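Long-range contacts in staphylococcal enterotoxin-like toxin (Staphylococcus aureus, PDB 4DXF), which probably binds carbohydrate, as a superantigen-like protein that pairs an OB fold with a beta-grasp domain: residues F30-I36 and M47-P51; W41-F46 and Y87-Y92; N75-F79 and G95-N101. One frame throughout, in Å; residues are numbered along the deposited sequence.

Contact 1: residues F30-I36 and M47-P51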
ATOM      1  N   PHE A  30      -8.262  -9.385   1.051  1.00 19.77           N
ATOM      2  CA  PHE A  30      -8.952 -10.435   1.871  1.00 22.05           C
ATOM      3  C   PHE A  30      -9.443  -9.824   3.128  1.00 21.07           C
ATOM      4  O   PHE A  30      -8.676  -9.340   3.921  1.00 23.65           O
ATOM      5  CB  PHE A  30      -7.995 -11.615   2.128  1.00 23.51           C
ATOM      6  CG  PHE A  30      -7.497 -12.253   0.828  1.00 24.62           C
ATOM      7  CD1 PHE A  30      -6.156 -12.407   0.598  1.00 30.29           C
ATOM      8  CD2 PHE A  30      -8.407 -12.732  -0.117  1.00 28.64           C
ATOM      9  CE1 PHE A  30      -5.735 -13.006  -0.558  1.00 27.54           C
ATOM     10  CE2 PHE A  30      -7.997 -13.319  -1.260  1.00 31.23           C
ATOM     11  CZ  PHE A  30      -6.657 -13.423  -1.496  1.00 29.72           C
ATOM     12  N   LYS A  31     -10.755  -9.795   3.343  1.00 19.30           N
ATOM     13  CA  LYS A  31     -11.226  -8.998   4.437  1.00 20.08           C
ATOM     14  C   LYS A  31     -12.062  -9.960   5.324  1.00 19.12           C
ATOM     15  O   LYS A  31     -12.504 -11.016   4.823  1.00 22.21           O
ATOM     16  CB  LYS A  31     -12.108  -7.815   3.992  1.00 22.95           C
ATOM     17  CG  LYS A  31     -11.307  -6.706   3.221  1.00 27.21           C
ATOM     18  CD  LYS A  31     -12.133  -5.398   3.107  1.00 35.73           C
ATOM     19  CE  LYS A  31     -11.678  -4.691   1.845  1.00 41.23           C
ATOM     20  NZ  LYS A  31     -12.455  -3.441   1.603  1.00 48.68           N
ATOM     21  N   ASN A  32     -12.103  -9.597   6.589  1.00 20.37           N
ATOM     22  CA  ASN A  32     -12.839 -10.376   7.664  1.00 21.64           C
ATOM     23  C   ASN A  32     -12.326 -11.835   7.684  1.00 22.98           C
ATOM     24  O   ASN A  32     -13.098 -12.835   7.719  1.00 22.87           O
ATOM     25  CB  ASN A  32     -14.326 -10.346   7.349  1.00 23.17           C
ATOM     26  CG  ASN A  32     -14.884  -8.919   7.396  1.00 24.23           C
ATOM     27  OD1 ASN A  32     -14.525  -8.147   8.272  1.00 30.89           O
ATOM     28  ND2 ASN A  32     -15.769  -8.570   6.453  1.00 25.50           N
ATOM     29  N   GLU A  33     -10.992 -11.990   7.705  1.00 20.97           N
ATOM     30  CA  GLU A  33     -10.360 -13.286   7.663  1.00 21.40           C
ATOM     31  C   GLU A  33      -9.725 -13.613   9.044  1.00 20.14           C
ATOM     32  O   GLU A  33      -9.804 -12.815   9.955  1.00 19.95           O
ATOM     33  CB  GLU A  33      -9.250 -13.288   6.537  1.00 22.76           C
ATOM     34  CG  GLU A  33      -9.814 -13.229   5.110  1.00 27.22           C
ATOM     35  CD  GLU A  33     -10.581 -14.523   4.660  1.00 33.81           C
ATOM     36  OE1 GLU A  33     -10.333 -15.589   5.241  1.00 37.84           O
ATOM     37  OE2 GLU A  33     -11.377 -14.477   3.663  1.00 39.08           O
ATOM     38  N   ILE A  34      -9.154 -14.796   9.195  1.00 20.43           N
ATOM     39  CA  ILE A  34      -8.294 -15.045  10.369  1.00 22.40           C
ATOM     40  C   ILE A  34      -6.838 -15.260   9.874  1.00 20.43           C
ATOM     41  O   ILE A  34      -6.645 -15.689   8.708  1.00 22.58           O
ATOM     42  CB  ILE A  34      -8.786 -16.227  11.204  1.00 24.76           C
ATOM     43  CG1 ILE A  34      -8.666 -17.500  10.430  1.00 27.21           C
ATOM     44  CG2 ILE A  34     -10.271 -15.921  11.660  1.00 25.98           C
ATOM     45  CD1 ILE A  34      -8.857 -18.789  11.344  1.00 32.13           C
ATOM     46  N   GLY A  35      -5.888 -14.930  10.734  1.00 23.45           N
ATOM     47  CA  GLY A  35      -4.456 -15.178  10.445  1.00 23.01           C
ATOM     48  C   GLY A  35      -3.900 -16.163  11.457  1.00 24.82           C
ATOM     49  O   GLY A  35      -4.270 -16.084  12.634  1.00 22.90           O
ATOM     50  N   ILE A  36      -3.000 -17.037  10.987  1.00 23.72           N
ATOM     51  CA  ILE A  36      -2.407 -18.061  11.845  1.00 24.96           C
ATOM     52  C   ILE A  36      -0.894 -17.867  11.806  1.00 26.32           C
ATOM     53  O   ILE A  36      -0.326 -17.903  10.738  1.00 23.84           O
ATOM     54  CB  ILE A  36      -2.791 -19.420  11.256  1.00 25.32           C
ATOM     55  CG1 ILE A  36      -4.324 -19.677  11.426  1.00 27.00           C
ATOM     56  CG2 ILE A  36      -2.032 -20.592  11.908  1.00 27.94           C
ATOM     57  CD1 ILE A  36      -4.827 -20.823  10.499  1.00 33.44           C
ATOM     58  N   MET A  47       2.371 -14.305   8.867  1.00 24.74           N
ATOM     59  CA  MET A  47       0.953 -14.559   9.189  1.00 24.69           C
ATOM     60  C   MET A  47       0.363 -15.324   8.001  1.00 25.30           C
ATOM     61  O   MET A  47       0.381 -14.843   6.846  1.00 25.57           O
ATOM     62  CB  MET A  47       0.201 -13.213   9.440  1.00 21.65           C
ATOM     63  CG  MET A  47      -1.344 -13.518   9.727  1.00 23.98           C
ATOM     64  SD  MET A  47      -2.282 -12.104  10.074  1.00 26.10           S
ATOM     65  CE  MET A  47      -1.775 -11.616  11.662  1.00 27.55           C
ATOM     66  N   ASN A  48      -0.193 -16.513   8.256  1.00 23.59           N
ATOM     67  CA  ASN A  48      -0.802 -17.332   7.212  1.00 24.42           C
ATOM     68  C   ASN A  48      -2.297 -16.952   7.114  1.00 25.15           C
ATOM     69  O   ASN A  48      -2.996 -16.915   8.124  1.00 24.56           O
ATOM     70  CB  ASN A  48      -0.676 -18.823   7.561  1.00 25.93           C
ATOM     71  CG  ASN A  48       0.766 -19.307   7.478  1.00 27.94           C
ATOM     72  OD1 ASN A  48       1.294 -19.528   6.373  1.00 27.06           O
ATOM     73  ND2 ASN A  48       1.429 -19.310   8.607  1.00 27.81           N
ATOM     74  N   VAL A  49      -2.753 -16.663   5.918  1.00 24.65           N
ATOM     75  CA  VAL A  49      -4.188 -16.444   5.647  1.00 24.24           C
ATOM     76  C   VAL A  49      -4.664 -17.390   4.581  1.00 22.94           C
ATOM     77  O   VAL A  49      -3.984 -17.640   3.552  1.00 22.24           O
ATOM     78  CB  VAL A  49      -4.436 -15.035   5.172  1.00 24.19           C
ATOM     79  CG1 VAL A  49      -5.972 -14.780   5.059  1.00 27.49           C
ATOM     80  CG2 VAL A  49      -3.817 -14.116   6.095  1.00 24.68           C
ATOM     81  N   VAL A  50      -5.880 -17.960   4.763  1.00 19.39           N
ATOM     82  CA  VAL A  50      -6.256 -19.001   3.874  1.00 22.03           C
ATOM     83  C   VAL A  50      -7.688 -18.676   3.372  1.00 24.09           C
ATOM     84  O   VAL A  50      -8.681 -19.195   3.873  1.00 24.54           O
ATOM     85  CB  VAL A  50      -6.230 -20.414   4.597  1.00 21.20           C
ATOM     86  CG1 VAL A  50      -6.536 -21.510   3.592  1.00 23.92           C
ATOM     87  CG2 VAL A  50      -4.854 -20.672   5.277  1.00 24.98           C
ATOM     88  N   PRO A  51      -7.796 -17.799   2.392  1.00 24.03           N
ATOM     89  CA  PRO A  51      -9.149 -17.371   1.957  1.00 24.43           C
ATOM     90  C   PRO A  51      -9.722 -18.244   0.841  1.00 26.15           C
ATOM     91  O   PRO A  51     -10.948 -18.162   0.570  1.00 29.55           O
ATOM     92  CB  PRO A  51      -8.864 -15.960   1.443  1.00 23.75           C
ATOM     93  CG  PRO A  51      -7.541 -16.200   0.687  1.00 23.98           C
ATOM     94  CD  PRO A  51      -6.726 -17.102   1.649  1.00 23.70           C
TER
HETATM   95  O   HOH W   1     -12.755 -16.628   1.456  1.00 39.02           O
HETATM   96  O   HOH W   2      -7.338 -17.793   7.054  1.00 33.66           O
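P51 sets its CG over the face of F30: P51 CG stands 3.5 Å from the ring centroid and only 12° off the normal, a CH-pi contact placed almost centrally. E33 approaches the same proline from another direction. Its chain bends at chi2 (-68°), which folds the carboxylate back across P51 at about a right angle and sets E33 OE2 3.7 Å from P51 CB. Higher up the same side chain, E33 CB rests 3.9 Å from V49 CG1. Beyond this the two segments form an antiparallel hairpin, strands 33-37 and 46-49 of the OB-fold sheet; the chain leaves strand 28-31, turns a corner at N32 and enters strand 33-37, which puts F30 beside the hairpin. Within the ladder I36 O takes two donors from opposite faces of its carbonyl plane, the backbone N48 N at 2.8 Å and the side-chain N48 ND2 at 3.1 Å. The amide of N48 is fixed at its other end too, since its OD1 accepts from K57. I36 N returns a bond to N48 O. M47 extends past G35, its CG 3.6 Å from G35 CA, and a water links I34 O to V50 N.

Contact 2: residues W41-F46 and Y87-Y92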
ATOM      1  N   TRP A  41      10.606 -19.895  11.576  1.00 43.74           N
ATOM      2  CA  TRP A  41      11.453 -20.848  10.860  1.00 44.70           C
ATOM      3  C   TRP A  41      12.489 -20.179   9.942  1.00 44.50           C
ATOM      4  O   TRP A  41      13.218 -20.876   9.233  1.00 44.77           O
ATOM      5  CB  TRP A  41      10.620 -21.865  10.060  1.00 45.43           C
ATOM      6  CG  TRP A  41       9.664 -21.209   9.102  1.00 47.10           C
ATOM      7  CD1 TRP A  41       8.382 -20.801   9.375  1.00 49.12           C
ATOM      8  CD2 TRP A  41       9.902 -20.885   7.714  1.00 50.66           C
ATOM      9  NE1 TRP A  41       7.809 -20.239   8.243  1.00 48.50           N
ATOM     10  CE2 TRP A  41       8.716 -20.277   7.213  1.00 49.69           C
ATOM     11  CE3 TRP A  41      10.994 -21.060   6.841  1.00 50.07           C
ATOM     12  CZ2 TRP A  41       8.603 -19.830   5.883  1.00 49.71           C
ATOM     13  CZ3 TRP A  41      10.888 -20.601   5.527  1.00 51.07           C
ATOM     14  CH2 TRP A  41       9.698 -20.000   5.060  1.00 50.69           C
ATOM     15  N   THR A  42      12.526 -18.846   9.933  1.00 43.39           N
ATOM     16  CA  THR A  42      13.572 -18.125   9.194  1.00 42.56           C
ATOM     17  C   THR A  42      13.870 -16.795   9.810  1.00 41.49           C
ATOM     18  O   THR A  42      13.624 -16.552  10.986  1.00 41.91           O
ATOM     19  CB  THR A  42      13.305 -17.978   7.657  1.00 42.99           C
ATOM     20  OG1 THR A  42      13.347 -19.259   7.043  1.00 44.53           O
ATOM     21  CG2 THR A  42      14.384 -17.162   6.976  1.00 41.22           C
ATOM     22  N   THR A  43      14.437 -15.925   8.996  1.00 41.17           N
ATOM     23  CA  THR A  43      14.886 -14.654   9.485  1.00 39.96           C
ATOM     24  C   THR A  43      13.700 -13.746   9.742  1.00 40.26           C
ATOM     25  O   THR A  43      13.851 -12.653  10.280  1.00 40.07           O
ATOM     26  CB  THR A  43      15.928 -14.040   8.518  1.00 40.22           C
ATOM     27  OG1 THR A  43      15.454 -14.173   7.169  1.00 40.54           O
ATOM     28  CG2 THR A  43      17.276 -14.815   8.670  1.00 38.40           C
ATOM     29  N   ILE A  44      12.500 -14.198   9.352  1.00 40.11           N
ATOM     30  CA  ILE A  44      11.271 -13.475   9.762  1.00 38.61           C
ATOM     31  C   ILE A  44      10.106 -14.406   9.897  1.00 36.28           C
ATOM     32  O   ILE A  44      10.132 -15.541   9.446  1.00 36.97           O
ATOM     33  CB  ILE A  44      10.852 -12.286   8.834  1.00 38.19           C
ATOM     34  CG1 ILE A  44      10.564 -12.777   7.421  1.00 39.38           C
ATOM     35  CG2 ILE A  44      11.889 -11.092   8.960  1.00 42.07           C
ATOM     36  CD1 ILE A  44       9.928 -11.703   6.573  1.00 41.47           C
ATOM     37  N   ARG A  45       9.064 -13.848  10.472  1.00 34.43           N
ATOM     38  CA  ARG A  45       7.839 -14.553  10.752  1.00 31.78           C
ATOM     39  C   ARG A  45       6.755 -14.131   9.752  1.00 30.35           C
ATOM     40  O   ARG A  45       6.860 -13.055   9.109  1.00 29.76           O
ATOM     41  CB  ARG A  45       7.429 -14.179  12.169  1.00 31.86           C
ATOM     42  CG  ARG A  45       8.434 -14.819  13.198  1.00 31.31           C
ATOM     43  CD  ARG A  45       8.218 -14.234  14.519  1.00 35.50           C
ATOM     44  NE  ARG A  45       6.889 -14.497  15.098  1.00 35.56           N
ATOM     45  CZ  ARG A  45       5.986 -13.553  15.411  1.00 37.90           C
ATOM     46  NH1 ARG A  45       6.198 -12.246  15.161  1.00 36.30           N
ATOM     47  NH2 ARG A  45       4.826 -13.917  15.958  1.00 35.19           N
ATOM     48  N   PHE A  46       5.747 -14.997   9.646  1.00 28.50           N
ATOM     49  CA  PHE A  46       4.673 -14.882   8.655  1.00 26.75           C
ATOM     50  C   PHE A  46       3.342 -15.042   9.357  1.00 27.29           C
ATOM     51  O   PHE A  46       3.229 -15.757  10.344  1.00 27.55           O
ATOM     52  CB  PHE A  46       4.776 -15.892   7.545  1.00 25.40           C
ATOM     53  CG  PHE A  46       6.059 -15.754   6.717  1.00 30.44           C
ATOM     54  CD1 PHE A  46       6.160 -14.785   5.732  1.00 33.19           C
ATOM     55  CD2 PHE A  46       7.148 -16.579   6.971  1.00 30.70           C
ATOM     56  CE1 PHE A  46       7.346 -14.607   4.971  1.00 35.26           C
ATOM     57  CE2 PHE A  46       8.351 -16.417   6.228  1.00 34.66           C
ATOM     58  CZ  PHE A  46       8.427 -15.443   5.227  1.00 35.15           C
ATOM     59  N   TYR A  87      12.431 -16.732  -0.031  1.00 41.23           N
ATOM     60  CA  TYR A  87      12.069 -17.699   0.995  1.00 41.31           C
ATOM     61  C   TYR A  87      11.506 -18.945   0.366  1.00 41.18           C
ATOM     62  O   TYR A  87      11.004 -19.824   1.076  1.00 41.90           O
ATOM     63  CB  TYR A  87      11.058 -17.109   2.003  1.00 41.24           C
ATOM     64  CG  TYR A  87      11.523 -15.886   2.731  1.00 39.79           C
ATOM     65  CD1 TYR A  87      12.339 -15.986   3.852  1.00 41.89           C
ATOM     66  CD2 TYR A  87      11.148 -14.599   2.303  1.00 41.32           C
ATOM     67  CE1 TYR A  87      12.788 -14.852   4.539  1.00 40.49           C
ATOM     68  CE2 TYR A  87      11.582 -13.459   3.006  1.00 41.16           C
ATOM     69  CZ  TYR A  87      12.420 -13.607   4.110  1.00 41.36           C
ATOM     70  OH  TYR A  87      12.855 -12.475   4.804  1.00 44.96           O
ATOM     71  N   ASN A  88      11.585 -19.013  -0.958  1.00 40.21           N
ATOM     72  CA  ASN A  88      10.959 -20.064  -1.751  1.00 40.34           C
ATOM     73  C   ASN A  88       9.448 -20.257  -1.429  1.00 39.43           C
ATOM     74  O   ASN A  88       8.953 -21.373  -1.331  1.00 39.83           O
ATOM     75  CB  ASN A  88      11.767 -21.386  -1.697  1.00 42.06           C
ATOM     76  CG  ASN A  88      11.457 -22.330  -2.879  1.00 46.03           C
ATOM     77  OD1 ASN A  88      11.383 -21.905  -4.042  1.00 50.78           O
ATOM     78  ND2 ASN A  88      11.277 -23.623  -2.576  1.00 49.97           N
ATOM     79  N   LEU A  89       8.708 -19.154  -1.312  1.00 37.66           N
ATOM     80  CA  LEU A  89       7.259 -19.253  -1.006  1.00 35.54           C
ATOM     81  C   LEU A  89       6.409 -18.929  -2.209  1.00 35.85           C
ATOM     82  O   LEU A  89       6.699 -17.979  -2.924  1.00 36.00           O
ATOM     83  CB  LEU A  89       6.932 -18.313   0.126  1.00 35.04           C
ATOM     84  CG  LEU A  89       7.577 -18.664   1.450  1.00 34.35           C
ATOM     85  CD1 LEU A  89       7.263 -17.561   2.445  1.00 32.67           C
ATOM     86  CD2 LEU A  89       7.088 -20.081   1.959  1.00 32.51           C
ATOM     87  N   GLU A  90       5.377 -19.725  -2.465  1.00 34.19           N
ATOM     88  CA  GLU A  90       4.599 -19.571  -3.675  1.00 33.92           C
ATOM     89  C   GLU A  90       3.723 -18.272  -3.666  1.00 32.20           C
ATOM     90  O   GLU A  90       3.515 -17.599  -4.703  1.00 31.40           O
ATOM     91  CB  GLU A  90       3.736 -20.815  -3.816  1.00 33.96           C
ATOM     92  CG  GLU A  90       2.878 -20.942  -5.067  1.00 37.55           C
ATOM     93  CD  GLU A  90       1.948 -22.181  -5.034  1.00 45.88           C
ATOM     94  OE1 GLU A  90       1.990 -22.969  -4.023  1.00 47.44           O
ATOM     95  OE2 GLU A  90       1.169 -22.348  -6.016  1.00 45.71           O
ATOM     96  N   LYS A  91       3.178 -17.996  -2.489  1.00 30.43           N
ATOM     97  CA  LYS A  91       2.214 -16.892  -2.251  1.00 28.82           C
ATOM     98  C   LYS A  91       2.691 -16.102  -1.077  1.00 27.45           C
ATOM     99  O   LYS A  91       2.566 -16.473   0.093  1.00 28.31           O
ATOM    100  CB  LYS A  91       0.802 -17.463  -2.007  1.00 27.47           C
ATOM    101  CG  LYS A  91       0.339 -18.329  -3.089  1.00 27.36           C
ATOM    102  CD  LYS A  91      -0.147 -17.540  -4.322  1.00 27.57           C
ATOM    103  CE  LYS A  91      -0.766 -18.443  -5.344  1.00 29.04           C
ATOM    104  NZ  LYS A  91      -1.212 -17.659  -6.517  1.00 26.81           N
ATOM    105  N   TYR A  92       3.286 -14.967  -1.397  1.00 24.95           N
ATOM    106  CA  TYR A  92       3.984 -14.197  -0.478  1.00 23.46           C
ATOM    107  C   TYR A  92       3.655 -12.754  -0.806  1.00 23.93           C
ATOM    108  O   TYR A  92       3.604 -12.381  -2.003  1.00 25.07           O
ATOM    109  CB  TYR A  92       5.497 -14.473  -0.720  1.00 25.01           C
ATOM    110  CG  TYR A  92       6.412 -13.529  -0.087  1.00 23.71           C
ATOM    111  CD1 TYR A  92       6.812 -12.354  -0.770  1.00 29.38           C
ATOM    112  CD2 TYR A  92       6.989 -13.790   1.154  1.00 24.32           C
ATOM    113  CE1 TYR A  92       7.704 -11.432  -0.196  1.00 29.85           C
ATOM    114  CE2 TYR A  92       7.843 -12.845   1.749  1.00 27.63           C
ATOM    115  CZ  TYR A  92       8.212 -11.688   1.030  1.00 26.40           C
ATOM    116  OH  TYR A  92       9.106 -10.817   1.595  1.00 32.97           O
TER
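T42 divides its branches between its own loop and Y87: OG1 donates to W41 O at 2.7 Å, meeting that oxygen from above the carbonyl plane, while CG2 reaches the ring edge of Y87, 3.7 Å from Y87 CE1. Much of the remaining contact packs around the ring of Y87. T43 OG1 lies in the plane of the same ring, also beside CE1. I44 crosses the tyrosine at about a right angle and brings both CG1 and CD1 to 3.5 Å from Y87 OH; its CG1 sits between the backbone N and the carbonyl carbon (chi1 61°), the torsion that turns this branch to the phenol end. F46 covers one face of the Y87 ring, its CZ over the centre, in a T-shaped pair with centroids 5.4 Å apart and planes at 84°. A second cluster gathers around F46 itself. It offers a face to L89, whose CD1 lies over it toward the rim, 4.0 Å from the centroid, and its CE1 meets the edge of Y92 at Y92 CE2. W41 CH2 touches the other branch of L89, CD2, at 4.1 Å. These two loops of the OB fold, which run into strands 46-49 and 92-99, share no hydrogen bond across the contact, so their fit depends on interlocking rings and methyl groups rather than on directional polar bonds.

Contact 3: residues N75-F79 and G95-N101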
ATOM      1  N   ASN A  75     -10.420 -11.287  12.827  1.00 23.36           N
ATOM      2  CA  ASN A  75     -10.748  -9.913  12.420  1.00 22.47           C
ATOM      3  C   ASN A  75      -9.555  -9.185  11.802  1.00 20.53           C
ATOM      4  O   ASN A  75      -9.264  -8.054  12.177  1.00 22.40           O
ATOM      5  CB  ASN A  75     -11.191  -9.003  13.531  1.00 24.96           C
ATOM      6  CG  ASN A  75     -12.514  -9.441  14.155  1.00 32.87           C
ATOM      7  OD1 ASN A  75     -12.601  -9.578  15.381  1.00 43.52           O
ATOM      8  ND2 ASN A  75     -13.519  -9.656  13.332  1.00 32.83           N
ATOM      9  N   VAL A  76      -8.924  -9.928  10.941  1.00 21.11           N
ATOM     10  CA  VAL A  76      -7.803  -9.466  10.081  1.00 21.98           C
ATOM     11  C   VAL A  76      -8.301  -9.204   8.643  1.00 20.01           C
ATOM     12  O   VAL A  76      -9.000 -10.037   8.034  1.00 18.24           O
ATOM     13  CB  VAL A  76      -6.713 -10.562  10.178  1.00 23.56           C
ATOM     14  CG1 VAL A  76      -5.619 -10.399   9.104  1.00 27.46           C
ATOM     15  CG2 VAL A  76      -6.174 -10.425  11.607  1.00 26.75           C
ATOM     16  N   ASP A  77      -7.812  -8.066   8.081  1.00 18.82           N
ATOM     17  CA  ASP A  77      -8.009  -7.715   6.680  1.00 16.72           C
ATOM     18  C   ASP A  77      -6.531  -7.644   6.148  1.00 16.09           C
ATOM     19  O   ASP A  77      -5.680  -7.208   6.905  1.00 16.87           O
ATOM     20  CB  ASP A  77      -8.588  -6.318   6.562  1.00 16.78           C
ATOM     21  CG  ASP A  77     -10.090  -6.256   6.797  1.00 22.16           C
ATOM     22  OD1 ASP A  77     -10.625  -7.299   7.268  1.00 20.44           O
ATOM     23  OD2 ASP A  77     -10.672  -5.188   6.509  1.00 20.97           O
ATOM     24  N   VAL A  78      -6.309  -8.104   4.937  1.00 18.83           N
ATOM     25  CA  VAL A  78      -4.952  -7.994   4.309  1.00 18.30           C
ATOM     26  C   VAL A  78      -5.094  -7.450   2.924  1.00 17.49           C
ATOM     27  O   VAL A  78      -5.950  -7.900   2.111  1.00 16.49           O
ATOM     28  CB  VAL A  78      -4.259  -9.358   4.291  1.00 20.29           C
ATOM     29  CG1 VAL A  78      -2.760  -9.180   3.869  1.00 23.48           C
ATOM     30  CG2 VAL A  78      -4.247 -10.026   5.687  1.00 24.53           C
ATOM     31  N   PHE A  79      -4.224  -6.436   2.635  1.00 18.10           N
ATOM     32  CA  PHE A  79      -4.096  -5.954   1.284  1.00 18.95           C
ATOM     33  C   PHE A  79      -2.812  -6.692   0.787  1.00 19.97           C
ATOM     34  O   PHE A  79      -1.730  -6.457   1.406  1.00 19.59           O
ATOM     35  CB  PHE A  79      -3.923  -4.419   1.327  1.00 18.96           C
ATOM     36  CG  PHE A  79      -3.702  -3.856  -0.056  1.00 20.26           C
ATOM     37  CD1 PHE A  79      -4.761  -3.762  -0.940  1.00 22.47           C
ATOM     38  CD2 PHE A  79      -2.435  -3.498  -0.467  1.00 19.80           C
ATOM     39  CE1 PHE A  79      -4.567  -3.311  -2.314  1.00 19.64           C
ATOM     40  CE2 PHE A  79      -2.194  -3.072  -1.812  1.00 20.02           C
ATOM     41  CZ  PHE A  79      -3.251  -2.936  -2.732  1.00 17.58           C
ATOM     42  N   GLY A  95       3.466  -7.084   4.688  1.00 20.95           N
ATOM     43  CA  GLY A  95       2.731  -6.044   5.421  1.00 20.00           C
ATOM     44  C   GLY A  95       1.248  -6.037   4.995  1.00 18.94           C
ATOM     45  O   GLY A  95       0.779  -7.068   4.523  1.00 19.70           O
ATOM     46  N   GLY A  96       0.592  -4.865   5.137  1.00 18.77           N
ATOM     47  CA  GLY A  96      -0.768  -4.669   4.619  1.00 21.17           C
ATOM     48  C   GLY A  96      -1.823  -5.260   5.539  1.00 21.50           C
ATOM     49  O   GLY A  96      -2.969  -5.442   5.112  1.00 20.46           O
ATOM     50  N   ILE A  97      -1.438  -5.561   6.784  1.00 19.73           N
ATOM     51  CA  ILE A  97      -2.458  -6.210   7.735  1.00 18.76           C
ATOM     52  C   ILE A  97      -3.098  -5.183   8.529  1.00 18.05           C
ATOM     53  O   ILE A  97      -2.388  -4.329   9.152  1.00 19.99           O
ATOM     54  CB  ILE A  97      -1.749  -7.208   8.709  1.00 18.00           C
ATOM     55  CG1 ILE A  97      -0.996  -8.221   7.904  1.00 20.63           C
ATOM     56  CG2 ILE A  97      -2.835  -7.901   9.585  1.00 18.63           C
ATOM     57  CD1 ILE A  97       0.038  -9.054   8.707  1.00 19.44           C
ATOM     58  N   THR A  98      -4.471  -5.220   8.607  1.00 18.02           N
ATOM     59  CA  THR A  98      -5.182  -4.213   9.333  1.00 17.78           C
ATOM     60  C   THR A  98      -6.357  -4.934  10.132  1.00 19.38           C
ATOM     61  O   THR A  98      -6.608  -6.055   9.862  1.00 18.40           O
ATOM     62  CB  THR A  98      -5.907  -3.172   8.426  1.00 18.40           C
ATOM     63  OG1 THR A  98      -6.699  -3.789   7.459  1.00 16.30           O
ATOM     64  CG2 THR A  98      -4.796  -2.294   7.655  1.00 18.71           C
ATOM     65  N   LYS A  99      -6.940  -4.213  11.044  1.00 21.27           N
ATOM     66  CA  LYS A  99      -8.142  -4.644  11.770  1.00 22.91           C
ATOM     67  C   LYS A  99      -9.362  -4.473  10.869  1.00 22.69           C
ATOM     68  O   LYS A  99      -9.566  -3.456  10.265  1.00 25.36           O
ATOM     69  CB  LYS A  99      -8.356  -3.810  13.029  1.00 23.51           C
ATOM     70  CG  LYS A  99      -9.481  -4.412  13.918  1.00 30.43           C
ATOM     71  CD  LYS A  99      -9.316  -3.981  15.402  1.00 37.96           C
ATOM     72  CE  LYS A  99     -10.098  -2.686  15.746  1.00 40.99           C
ATOM     73  NZ  LYS A  99     -11.547  -2.935  16.118  1.00 39.06           N
ATOM     74  N   SER A 100     -10.203  -5.496  10.823  1.00 22.53           N
ATOM     75  CA  SER A 100     -11.440  -5.442  10.031  1.00 19.98           C
ATOM     76  C   SER A 100     -12.378  -4.329  10.553  1.00 18.68           C
ATOM     77  O   SER A 100     -12.348  -3.961  11.709  1.00 19.73           O
ATOM     78  CB  SER A 100     -12.164  -6.820  10.146  1.00 20.00           C
ATOM     79  OG  SER A 100     -11.346  -7.918   9.773  1.00 20.63           O
ATOM     80  N   ASN A 101     -13.206  -3.794   9.678  1.00 19.83           N
ATOM     81  CA  ASN A 101     -14.195  -2.788  10.028  1.00 20.35           C
ATOM     82  C   ASN A 101     -15.082  -3.296  11.186  1.00 22.46           C
ATOM     83  O   ASN A 101     -15.360  -4.483  11.252  1.00 22.67           O
ATOM     84  CB  ASN A 101     -15.098  -2.602   8.829  1.00 19.34           C
ATOM     85  CG  ASN A 101     -14.463  -1.677   7.777  1.00 23.23           C
ATOM     86  OD1 ASN A 101     -13.315  -1.276   7.938  1.00 23.77           O
ATOM     87  ND2 ASN A 101     -15.193  -1.353   6.750  1.00 21.53           N
TER
HETATM   88  O   HOH W   3     -13.240  -4.848   6.962  1.00 26.29           O
HETATM   89  O   HOH W   4       0.160  -8.178   2.233  1.00 25.03           O
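Backbone hydrogen bonds carry most of the pairing between N75-F79 and G95-N101. D77 and T98 form the antiparallel hydrogen-bonded pair, each amide N 2.9 Å from the other's O (D77 N to T98 O, T98 N to D77 O), and F79 N to G96 O continues the ladder at one end. At the other, S100 N reaches N75 O at 3.0 Å, where N75 and V76 make a G1 bulge opposite E33. Side-chain polar bonds concentrate on D77. Its OD1 receives S100 OG at 2.7 Å, 48° out of the carboxylate plane, and also the backbone amide of N32. OD2 forms a salt bridge with K133, which would favour the charged carboxylate, and a water joins it to N101 N. T98 OG1, 3.3 Å from D77 CB, is bonded to K133 as well. Apolar contacts involve V76, V78 and I97: V76 CG1 meets I97 CG2 at 3.8 Å, with V78 CG2 at 4.3 Å from I97 CG1. The hairpin belongs to the OB-fold sheet, with strand 28-31 beside strand 76-80; V76, V78 and I97 pack on strand 46-49, while F79 reaches the long helix 138-153.

In the fold
All three contacts lie in the OB-fold domain: contacts 1 and 3 pair strands of one beta-sheet, whereas contact 2 joins loops leading into it. Contacts 1 and 3 are close neighbours, their centres about 8 Å apart, and they bond directly: E33 N to V76 O, at 2.8 Å, joins the corner of 30-36 to the hairpin at 75-79. Contact 2 stands farther off, its centre about 16 Å from that of contact 1 and about 19 Å from that of contact 3. It meets them only through chain continuity, for 41-46 runs straight into 47-51 and 87-92 leads along strand 92-99 to 95-101. In sequence contact 2 crosses both others, whereas contact 1 closes before contact 3 opens.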